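Local coordinates for protein esterase (Pelagibacterium halotolerans, PDB 5DWD) that probably hydrolyses carboxylic ester bonds, as a carboxylesterase of the alpha/beta-hydrolase superfamily, at residues E90-D95 / L102-G107; R98-A103 / D190-V195; G164-P169 / E199-K204. All coordinates share one frame; numbering follows the deposited sequence.

Contact 1: residues E90-D95 / L102-G107; sequences EWFPLD and LARLAG
With chi1 at 52°, CG of Phe-92 stands between its own backbone N and carbonyl carbon, and this turn lays the ring against helix 101-126 beside Gly-107. CB comes within 3.4 Å of Gly-107 CA, CG and CD2 follow the Gly-107 backbone towards its carbonyl, and the far rim of the ring reaches back one turn, where CE1 lies 3.7 Å from Arg-104 CA. The ring meets the helix obliquely. Gly-107 makes this possible, because a beta carbon there would point at the loop and collide with CD1 of Phe-92. Replacing Phe-92 by an alanine is likely to open a gap over Gly-107 and to leave CG of Arg-104 without its aromatic neighbour.

Further along the loop, Leu-94 places CD2 4.0 Å from the methyl group of Ala-103, its chi1 of -70° setting CG beside the backbone N. The same methyl lies 3.7 Å from Pro-93 O. The polar link is indirect: one water donates to both Pro-93 O, at 2.7 Å, and Ala-103 O, which also accepts from Gly-107 N within the helix, so loop and helix carbonyls are joined although neither could donate to the other.

Leu-94 and Arg-104 line the pocket that holds a polyether molecule, probably from the crystallisation liquor, to which Arg-104 NH2 is hydrogen-bonded. The loop runs from the short strand 89-90 across the early turns of helix 101-126, while Phe-92 also touches Met-144 and Leu-94 touches Gln-140, both on helix 140-149.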
loop_
_atom_site.group_PDB
_atom_site.type_symbol
_atom_site.label_atom_id
_atom_site.label_comp_id
_atom_site.label_asym_id
_atom_site.label_seq_id
_atom_site.Cartn_x
_atom_site.Cartn_y
_atom_site.Cartn_z
ATOM N N GLU B 90 3.323 5.812 -29.780
ATOM C CA GLU B 90 2.127 6.009 -28.984
ATOM C C GLU B 90 1.777 4.763 -28.224
ATOM O O GLU B 90 2.017 3.633 -28.749
ATOM C CB GLU B 90 0.914 6.464 -29.859
ATOM C CG GLU B 90 0.517 5.401 -30.908
ATOM C CD GLU B 90 -0.537 5.815 -31.906
ATOM O OE1 GLU B 90 -0.595 7.014 -32.241
ATOM O OE2 GLU B 90 -1.313 4.879 -32.352
ATOM N N TRP B 91 1.273 4.907 -26.994
ATOM C CA TRP B 91 0.763 3.771 -26.264
ATOM C C TRP B 91 -0.558 3.335 -26.905
ATOM O O TRP B 91 -0.933 2.151 -26.873
ATOM C CB TRP B 91 0.600 4.094 -24.743
ATOM C CG TRP B 91 1.883 4.358 -24.111
ATOM C CD1 TRP B 91 2.485 5.600 -23.887
ATOM C CD2 TRP B 91 2.838 3.368 -23.716
ATOM N NE1 TRP B 91 3.730 5.373 -23.393
ATOM C CE2 TRP B 91 3.989 4.046 -23.288
ATOM C CE3 TRP B 91 2.831 1.966 -23.710
ATOM C CZ2 TRP B 91 5.131 3.382 -22.850
ATOM C CZ3 TRP B 91 3.980 1.296 -23.265
ATOM C CH2 TRP B 91 5.107 2.007 -22.840
ATOM N N PHE B 92 -1.293 4.311 -27.409
ATOM C CA PHE B 92 -2.588 4.092 -28.055
ATOM C C PHE B 92 -2.912 5.303 -28.895
ATOM O O PHE B 92 -2.354 6.386 -28.655
ATOM C CB PHE B 92 -3.720 3.759 -27.075
ATOM C CG PHE B 92 -3.874 4.753 -25.925
ATOM C CD1 PHE B 92 -4.632 5.923 -26.072
ATOM C CD2 PHE B 92 -3.323 4.505 -24.667
ATOM C CE1 PHE B 92 -4.806 6.818 -25.029
ATOM C CE2 PHE B 92 -3.501 5.388 -23.626
ATOM C CZ PHE B 92 -4.282 6.523 -23.818
ATOM N N PRO B 93 -3.789 5.124 -29.920
ATOM C CA PRO B 93 -4.061 6.229 -30.851
ATOM C C PRO B 93 -5.004 7.240 -30.266
ATOM O O PRO B 93 -5.775 6.963 -29.310
ATOM C CB PRO B 93 -4.701 5.522 -32.080
ATOM C CG PRO B 93 -5.156 4.240 -31.566
ATOM C CD PRO B 93 -4.314 3.823 -30.415
ATOM N N LEU B 94 -4.834 8.470 -30.781
ATOM C CA LEU B 94 -5.659 9.575 -30.413
ATOM C C LEU B 94 -6.201 10.249 -31.660
ATOM O O LEU B 94 -5.509 10.312 -32.690
ATOM C CB LEU B 94 -4.877 10.615 -29.644
ATOM C CG LEU B 94 -4.427 10.206 -28.212
ATOM C CD1 LEU B 94 -3.531 11.323 -27.637
ATOM C CD2 LEU B 94 -5.580 9.849 -27.316
ATOM N N ASP B 95 -7.403 10.782 -31.530
ATOM C CA ASP B 95 -7.930 11.716 -32.582
ATOM C C ASP B 95 -7.912 13.109 -31.992
ATOM O O ASP B 95 -8.740 13.443 -31.151
ATOM C CB ASP B 95 -9.321 11.280 -32.995
ATOM C CG ASP B 95 -9.881 12.145 -34.112
ATOM O OD1 ASP B 95 -9.293 13.259 -34.459
ATOM O OD2 ASP B 95 -10.939 11.683 -34.649
ATOM N N LEU B 102 -13.140 8.816 -25.387
ATOM C CA LEU B 102 -13.369 7.505 -25.955
ATOM C C LEU B 102 -12.054 6.833 -26.339
ATOM O O LEU B 102 -11.834 5.632 -26.033
ATOM C CB LEU B 102 -14.257 7.633 -27.199
ATOM C CG LEU B 102 -14.897 6.383 -27.691
ATOM C CD1 LEU B 102 -15.814 5.705 -26.640
ATOM C CD2 LEU B 102 -15.747 6.781 -28.904
ATOM N N ALA B 103 -11.173 7.598 -26.998
ATOM C CA ALA B 103 -9.888 7.101 -27.464
ATOM C C ALA B 103 -9.028 6.616 -26.258
ATOM O O ALA B 103 -8.382 5.583 -26.309
ATOM C CB ALA B 103 -9.126 8.169 -28.240
ATOM N N ARG B 104 -9.071 7.355 -25.166
ATOM C CA ARG B 104 -8.328 6.916 -23.946
ATOM C C ARG B 104 -8.885 5.630 -23.321
ATOM O O ARG B 104 -8.140 4.724 -22.900
ATOM C CB ARG B 104 -8.341 8.011 -22.911
ATOM C CG ARG B 104 -7.485 9.208 -23.274
ATOM C CD ARG B 104 -7.838 10.360 -22.385
ATOM N NE ARG B 104 -7.035 11.538 -22.653
ATOM C CZ ARG B 104 -7.312 12.774 -22.171
ATOM N NH1 ARG B 104 -8.376 13.001 -21.453
ATOM N NH2 ARG B 104 -6.496 13.801 -22.428
ATOM N N LEU B 105 -10.239 5.576 -23.247
ATOM C CA LEU B 105 -10.859 4.410 -22.695
ATOM C C LEU B 105 -10.523 3.132 -23.453
ATOM O O LEU B 105 -10.046 2.177 -22.837
ATOM C CB LEU B 105 -12.375 4.564 -22.638
ATOM C CG LEU B 105 -12.963 5.640 -21.718
ATOM C CD1 LEU B 105 -14.467 5.800 -21.948
ATOM C CD2 LEU B 105 -12.774 5.284 -20.257
ATOM N N ALA B 106 -10.676 3.144 -24.775
ATOM C CA ALA B 106 -10.360 1.951 -25.582
ATOM C C ALA B 106 -8.872 1.683 -25.589
ATOM O O ALA B 106 -8.387 0.561 -25.535
ATOM C CB ALA B 106 -10.845 2.133 -26.997
ATOM N N GLY B 107 -8.143 2.771 -25.738
ATOM C CA GLY B 107 -6.716 2.705 -25.850
ATOM C C GLY B 107 -5.997 2.183 -24.629
ATOM O O GLY B 107 -5.089 1.369 -24.779
HETATM O O HOH W 1 -7.145 4.709 -28.647
#

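Contact 2: residues R98-A103 / D190-V195; sequences RDRTLA and DDVVPV
Arg-100 grips the backbone carbonyl of Val-192 end-on, with both terminal nitrogens directed to the one oxygen. The shorter bond, from NH2 to Val-192 O, is 2.7 Å long with an N-H...O angle of 156°, and approaches nearly along the C=O axis. NH1 lies 3.1 Å from Val-192 O in a more bent bond, its donor lifted out of the carbonyl plane. The oxygen stays within a few degrees of the guanidinium plane, so it sits at the edge of the group between the two N-H directions. A bend at chi3 (-78°) in the arginine chain carries this edge across to the loop.

On each side the backbone is braced locally. Asp-190 OD1 accepts from Val-192 N at 2.8 Å and from Val-193 N at 2.9 Å, an Asx turn and Asx motif that curl the loop and help to fix the peptide whose carbonyl Arg-100 holds. On the other segment, Asp-99 OD2 takes a capping bond from Thr-101 N, 3.0 Å away, and a second bond from Thr-101 OG1 through its syn lone pair, securing the start of helix 101-126 next to Arg-100.

Side-chain packing is slight: the closest approach of the two side chains is NH1 of Arg-100 to CG1 of Val-192, at 4.4 Å, and the contact lies at the surface. Arg-100 and Val-192 both border the polyether pocket. Asp-190 OD2 is hydrogen-bonded to His-222 ND1, a pairing consistent with the Asp-His part of the catalytic triad of alpha/beta-hydrolases. The hydrogen bonds from Arg-100 thus join the start of helix 101-126 to the loop carrying this aspartate, at the rim of the polyether pocket and probably near the active site.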
loop_
_atom_site.group_PDB
_atom_site.type_symbol
_atom_site.label_atom_id
_atom_site.label_comp_id
_atom_site.label_asym_id
_atom_site.label_seq_id
_atom_site.Cartn_x
_atom_site.Cartn_y
_atom_site.Cartn_z
ATOM N N ARG B 98 -10.885 15.843 -31.657
ATOM C CA ARG B 98 -12.066 15.455 -30.913
ATOM C C ARG B 98 -11.806 15.221 -29.475
ATOM O O ARG B 98 -10.661 15.011 -29.062
ATOM C CB ARG B 98 -12.623 14.144 -31.484
ATOM C CG ARG B 98 -12.736 14.216 -32.960
ATOM C CD ARG B 98 -13.608 13.135 -33.546
ATOM N NE ARG B 98 -14.215 13.719 -34.743
ATOM C CZ ARG B 98 -13.585 13.902 -35.893
ATOM N NH1 ARG B 98 -12.313 13.522 -36.057
ATOM N NH2 ARG B 98 -14.244 14.460 -36.903
ATOM N N ASP B 99 -12.900 15.188 -28.711
ATOM C CA ASP B 99 -12.828 14.843 -27.294
ATOM C C ASP B 99 -12.153 13.468 -27.174
ATOM O O ASP B 99 -12.524 12.511 -27.873
ATOM C CB ASP B 99 -14.202 14.745 -26.664
ATOM C CG ASP B 99 -14.118 14.266 -25.222
ATOM O OD1 ASP B 99 -13.780 15.069 -24.346
ATOM O OD2 ASP B 99 -14.281 13.066 -25.013
ATOM N N ARG B 100 -11.157 13.404 -26.300
ATOM C CA ARG B 100 -10.283 12.230 -26.199
ATOM C C ARG B 100 -10.771 11.130 -25.264
ATOM O O ARG B 100 -10.148 10.111 -25.160
ATOM C CB ARG B 100 -8.884 12.698 -25.780
ATOM C CG ARG B 100 -8.219 13.467 -26.896
ATOM C CD ARG B 100 -6.953 14.144 -26.456
ATOM N NE ARG B 100 -7.239 15.363 -25.722
ATOM C CZ ARG B 100 -6.338 16.126 -25.078
ATOM N NH1 ARG B 100 -5.072 15.794 -25.023
ATOM N NH2 ARG B 100 -6.723 17.240 -24.474
ATOM N N THR B 101 -11.909 11.301 -24.614
ATOM C CA THR B 101 -12.404 10.344 -23.646
ATOM C C THR B 101 -12.507 8.966 -24.228
ATOM O O THR B 101 -11.940 8.043 -23.655
ATOM C CB THR B 101 -13.771 10.783 -23.079
ATOM O OG1 THR B 101 -13.611 12.098 -22.540
ATOM C CG2 THR B 101 -14.201 9.845 -21.953
ATOM N N LEU B 102 -13.140 8.816 -25.387
ATOM C CA LEU B 102 -13.369 7.505 -25.955
ATOM C C LEU B 102 -12.054 6.833 -26.339
ATOM O O LEU B 102 -11.834 5.632 -26.033
ATOM C CB LEU B 102 -14.257 7.633 -27.199
ATOM C CG LEU B 102 -14.897 6.383 -27.691
ATOM C CD1 LEU B 102 -15.814 5.705 -26.640
ATOM C CD2 LEU B 102 -15.747 6.781 -28.904
ATOM N N ALA B 103 -11.173 7.598 -26.998
ATOM C CA ALA B 103 -9.888 7.101 -27.464
ATOM C C ALA B 103 -9.028 6.616 -26.258
ATOM O O ALA B 103 -8.382 5.583 -26.309
ATOM C CB ALA B 103 -9.126 8.169 -28.240
ATOM N N ASP B 190 -1.233 23.985 -17.950
ATOM C CA ASP B 190 -1.267 22.987 -18.998
ATOM C C ASP B 190 -2.547 23.018 -19.774
ATOM O O ASP B 190 -3.590 22.825 -19.173
ATOM C CB ASP B 190 -1.133 21.637 -18.280
ATOM C CG ASP B 190 -0.840 20.477 -19.216
ATOM O OD1 ASP B 190 -1.243 20.479 -20.381
ATOM O OD2 ASP B 190 -0.200 19.512 -18.713
ATOM N N ASP B 191 -2.484 23.261 -21.082
ATOM C CA ASP B 191 -3.670 23.260 -21.919
ATOM C C ASP B 191 -3.779 22.033 -22.776
ATOM O O ASP B 191 -4.674 21.904 -23.583
ATOM C CB ASP B 191 -3.653 24.490 -22.835
ATOM C CG ASP B 191 -4.206 25.701 -22.169
ATOM O OD1 ASP B 191 -5.154 25.593 -21.337
ATOM O OD2 ASP B 191 -3.707 26.792 -22.538
ATOM N N VAL B 192 -2.863 21.085 -22.597
ATOM C CA VAL B 192 -2.863 19.879 -23.359
ATOM C C VAL B 192 -3.597 18.784 -22.600
ATOM O O VAL B 192 -4.519 18.174 -23.128
ATOM C CB VAL B 192 -1.403 19.433 -23.658
ATOM C CG1 VAL B 192 -1.377 18.149 -24.442
ATOM C CG2 VAL B 192 -0.707 20.569 -24.456
ATOM N N VAL B 193 -3.177 18.537 -21.365
ATOM C CA VAL B 193 -3.915 17.742 -20.400
ATOM C C VAL B 193 -4.127 18.690 -19.250
ATOM O O VAL B 193 -3.254 18.961 -18.439
ATOM C CB VAL B 193 -3.113 16.551 -19.882
ATOM C CG1 VAL B 193 -3.915 15.830 -18.811
ATOM C CG2 VAL B 193 -2.759 15.629 -21.032
ATOM N N PRO B 194 -5.328 19.297 -19.136
ATOM C CA PRO B 194 -5.490 20.299 -18.112
ATOM C C PRO B 194 -5.425 19.717 -16.681
ATOM O O PRO B 194 -5.624 18.518 -16.473
ATOM C CB PRO B 194 -6.891 20.878 -18.386
ATOM C CG PRO B 194 -7.067 20.662 -19.884
ATOM C CD PRO B 194 -6.389 19.305 -20.167
ATOM N N VAL B 195 -4.929 20.552 -15.790
ATOM C CA VAL B 195 -4.574 20.269 -14.407
ATOM C C VAL B 195 -5.684 19.589 -13.608
ATOM O O VAL B 195 -5.435 18.814 -12.649
ATOM C CB VAL B 195 -3.977 21.506 -13.686
ATOM C CG1 VAL B 195 -5.062 22.549 -13.380
ATOM C CG2 VAL B 195 -3.209 21.115 -12.455
#

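Contact 3: residues G164-P169 / E199-K204; sequences GLIVAP and ETALPK
Ile-166 meets helix 196-207 closely at Ala-201, where its CD1 lies 3.8 Å from both CA and CB of the alanine. The small methyl of Ala-201 lets the end of the isoleucine settle against the helix backbone, and CG1 follows at 4.0 Å from the same CB. Two torsions guide the branch there: CG1 stands opposite the carbonyl carbon (chi1 -63°), and the extended chi2 of 167° drives CD1 onward to the helix. One turn later, Lys-204 closes the side of this apolar patch with its aliphatic part, CB standing 4.0 Å from Ile-166 CD1 and CG slightly farther off.

The other end is much looser. Lys-204 leaves the helix with CG anti to the backbone N, then bends at chi2 (57°), which turns its chain toward the Pro-169 carbonyl. Its CE stops 3.8 Å from Pro-169 O, and NZ is 4.0 Å from that oxygen, too far for a direct bond. The ammonium group instead makes a long, weak ion pair with Glu-173 on helix 169-175. Pro-169, at the first turn of that helix, is exposed, whereas Ala-201 is buried.

Behind this interface, Leu-165 and Val-167 touch helices 101-126 and 140-149, so the loop also packs on these two helices. It follows strand 158-162 of the central sheet, and helix 196-207 follows the neighbouring parallel strand 182-187. This is packing of a strand-to-helix loop on the helix of the next beta-alpha unit, within an alpha/beta-hydrolase fold.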
loop_
_atom_site.group_PDB
_atom_site.type_symbol
_atom_site.label_atom_id
_atom_site.label_comp_id
_atom_site.label_asym_id
_atom_site.label_seq_id
_atom_site.Cartn_x
_atom_site.Cartn_y
_atom_site.Cartn_z
ATOM N N GLY B 164 -0.766 13.630 -16.084
ATOM C CA GLY B 164 -1.664 12.601 -16.460
ATOM C C GLY B 164 -3.023 12.778 -15.835
ATOM O O GLY B 164 -3.447 13.879 -15.506
ATOM N N LEU B 165 -3.764 11.670 -15.758
ATOM C CA LEU B 165 -5.113 11.612 -15.202
ATOM C C LEU B 165 -5.449 10.114 -15.080
ATOM O O LEU B 165 -4.717 9.294 -15.558
ATOM C CB LEU B 165 -6.114 12.361 -16.094
ATOM C CG LEU B 165 -6.109 12.062 -17.586
ATOM C CD1 LEU B 165 -6.755 10.721 -17.950
ATOM C CD2 LEU B 165 -6.817 13.176 -18.348
ATOM N N ILE B 166 -6.608 9.830 -14.473
ATOM C CA ILE B 166 -7.160 8.483 -14.346
ATOM C C ILE B 166 -8.056 8.232 -15.521
ATOM O O ILE B 166 -9.084 8.944 -15.663
ATOM C CB ILE B 166 -7.896 8.252 -13.056
ATOM C CG1 ILE B 166 -6.993 8.369 -11.871
ATOM C CG2 ILE B 166 -8.444 6.835 -13.030
ATOM C CD1 ILE B 166 -7.724 8.463 -10.523
ATOM N N VAL B 167 -7.681 7.288 -16.385
ATOM C CA VAL B 167 -8.557 6.845 -17.473
ATOM C C VAL B 167 -9.528 5.811 -16.828
ATOM O O VAL B 167 -9.108 4.856 -16.196
ATOM C CB VAL B 167 -7.773 6.160 -18.624
ATOM C CG1 VAL B 167 -8.706 5.523 -19.679
ATOM C CG2 VAL B 167 -6.868 7.182 -19.298
ATOM N N ALA B 168 -10.816 6.027 -17.026
ATOM C CA ALA B 168 -11.855 5.060 -16.574
ATOM C C ALA B 168 -11.915 4.887 -15.026
ATOM O O ALA B 168 -11.748 3.815 -14.514
ATOM C CB ALA B 168 -11.623 3.707 -17.272
ATOM N N PRO B 169 -12.140 5.969 -14.320
ATOM C CA PRO B 169 -12.192 5.958 -12.851
ATOM C C PRO B 169 -13.282 5.022 -12.275
ATOM O O PRO B 169 -13.040 4.336 -11.300
ATOM C CB PRO B 169 -12.378 7.421 -12.498
ATOM C CG PRO B 169 -13.003 7.984 -13.695
ATOM C CD PRO B 169 -12.430 7.309 -14.869
ATOM N N GLU B 199 -6.002 17.007 -10.291
ATOM C CA GLU B 199 -6.782 17.461 -9.140
ATOM C C GLU B 199 -7.954 16.566 -8.808
ATOM O O GLU B 199 -8.228 16.379 -7.607
ATOM C CB GLU B 199 -7.298 18.905 -9.351
ATOM C CG GLU B 199 -6.169 19.921 -9.457
ATOM C CD GLU B 199 -6.666 21.282 -9.951
ATOM O OE1 GLU B 199 -7.497 21.293 -10.853
ATOM O OE2 GLU B 199 -6.180 22.301 -9.441
ATOM N N THR B 200 -8.635 16.024 -9.784
ATOM C CA THR B 200 -9.748 15.086 -9.540
ATOM C C THR B 200 -9.228 13.694 -9.207
ATOM O O THR B 200 -9.877 12.928 -8.471
ATOM C CB THR B 200 -10.723 15.010 -10.683
ATOM O OG1 THR B 200 -10.127 14.584 -11.897
ATOM C CG2 THR B 200 -11.346 16.374 -10.903
ATOM N N ALA B 201 -8.039 13.382 -9.749
ATOM C CA ALA B 201 -7.389 12.082 -9.458
ATOM C C ALA B 201 -7.117 11.886 -7.988
ATOM O O ALA B 201 -7.279 10.756 -7.489
ATOM C CB ALA B 201 -6.101 11.877 -10.249
ATOM N N LEU B 202 -6.617 12.937 -7.333
ATOM C CA LEU B 202 -6.104 12.855 -5.983
ATOM C C LEU B 202 -7.184 12.315 -5.022
ATOM O O LEU B 202 -7.017 11.290 -4.339
ATOM C CB LEU B 202 -5.562 14.217 -5.520
ATOM C CG LEU B 202 -5.221 14.300 -4.034
ATOM C CD1 LEU B 202 -3.998 13.430 -3.777
ATOM C CD2 LEU B 202 -4.980 15.711 -3.596
ATOM N N PRO B 203 -8.333 12.974 -4.947
ATOM C CA PRO B 203 -9.341 12.385 -4.034
ATOM C C PRO B 203 -9.900 10.980 -4.405
ATOM O O PRO B 203 -10.246 10.243 -3.479
ATOM C CB PRO B 203 -10.450 13.450 -3.972
ATOM C CG PRO B 203 -10.255 14.180 -5.271
ATOM C CD PRO B 203 -8.779 14.263 -5.490
ATOM N N LYS B 204 -10.003 10.630 -5.663
ATOM C CA LYS B 204 -10.383 9.337 -6.092
ATOM C C LYS B 204 -9.416 8.314 -5.572
ATOM O O LYS B 204 -9.824 7.273 -5.024
ATOM C CB LYS B 204 -10.407 9.266 -7.600
ATOM C CG LYS B 204 -11.002 7.988 -8.145
ATOM C CD LYS B 204 -12.415 7.687 -7.675
ATOM C CE LYS B 204 -12.776 6.230 -7.964
ATOM N NZ LYS B 204 -14.264 6.088 -7.923
#

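In the fold
Contacts 1 and 2 lie side by side, their centres 11 Å apart, and share Leu-102 and Ala-103 at the start of helix 101-126. Contact 3 is 13 Å from contact 2 and 17 Å from contact 1. Contact 1 is local and finishes before contact 3 begins, while the segments of contacts 2 and 3 alternate along the chain. Contacts 1 and 2 hold helix 101-126 against the loops after strands 89-90 and 182-187, and both contribute to the polyether pocket. Contact 3 joins the loop after strand 158-162 to helix 196-207, packing linked to the other two through Leu-165, which touches Arg-104 and Val-193.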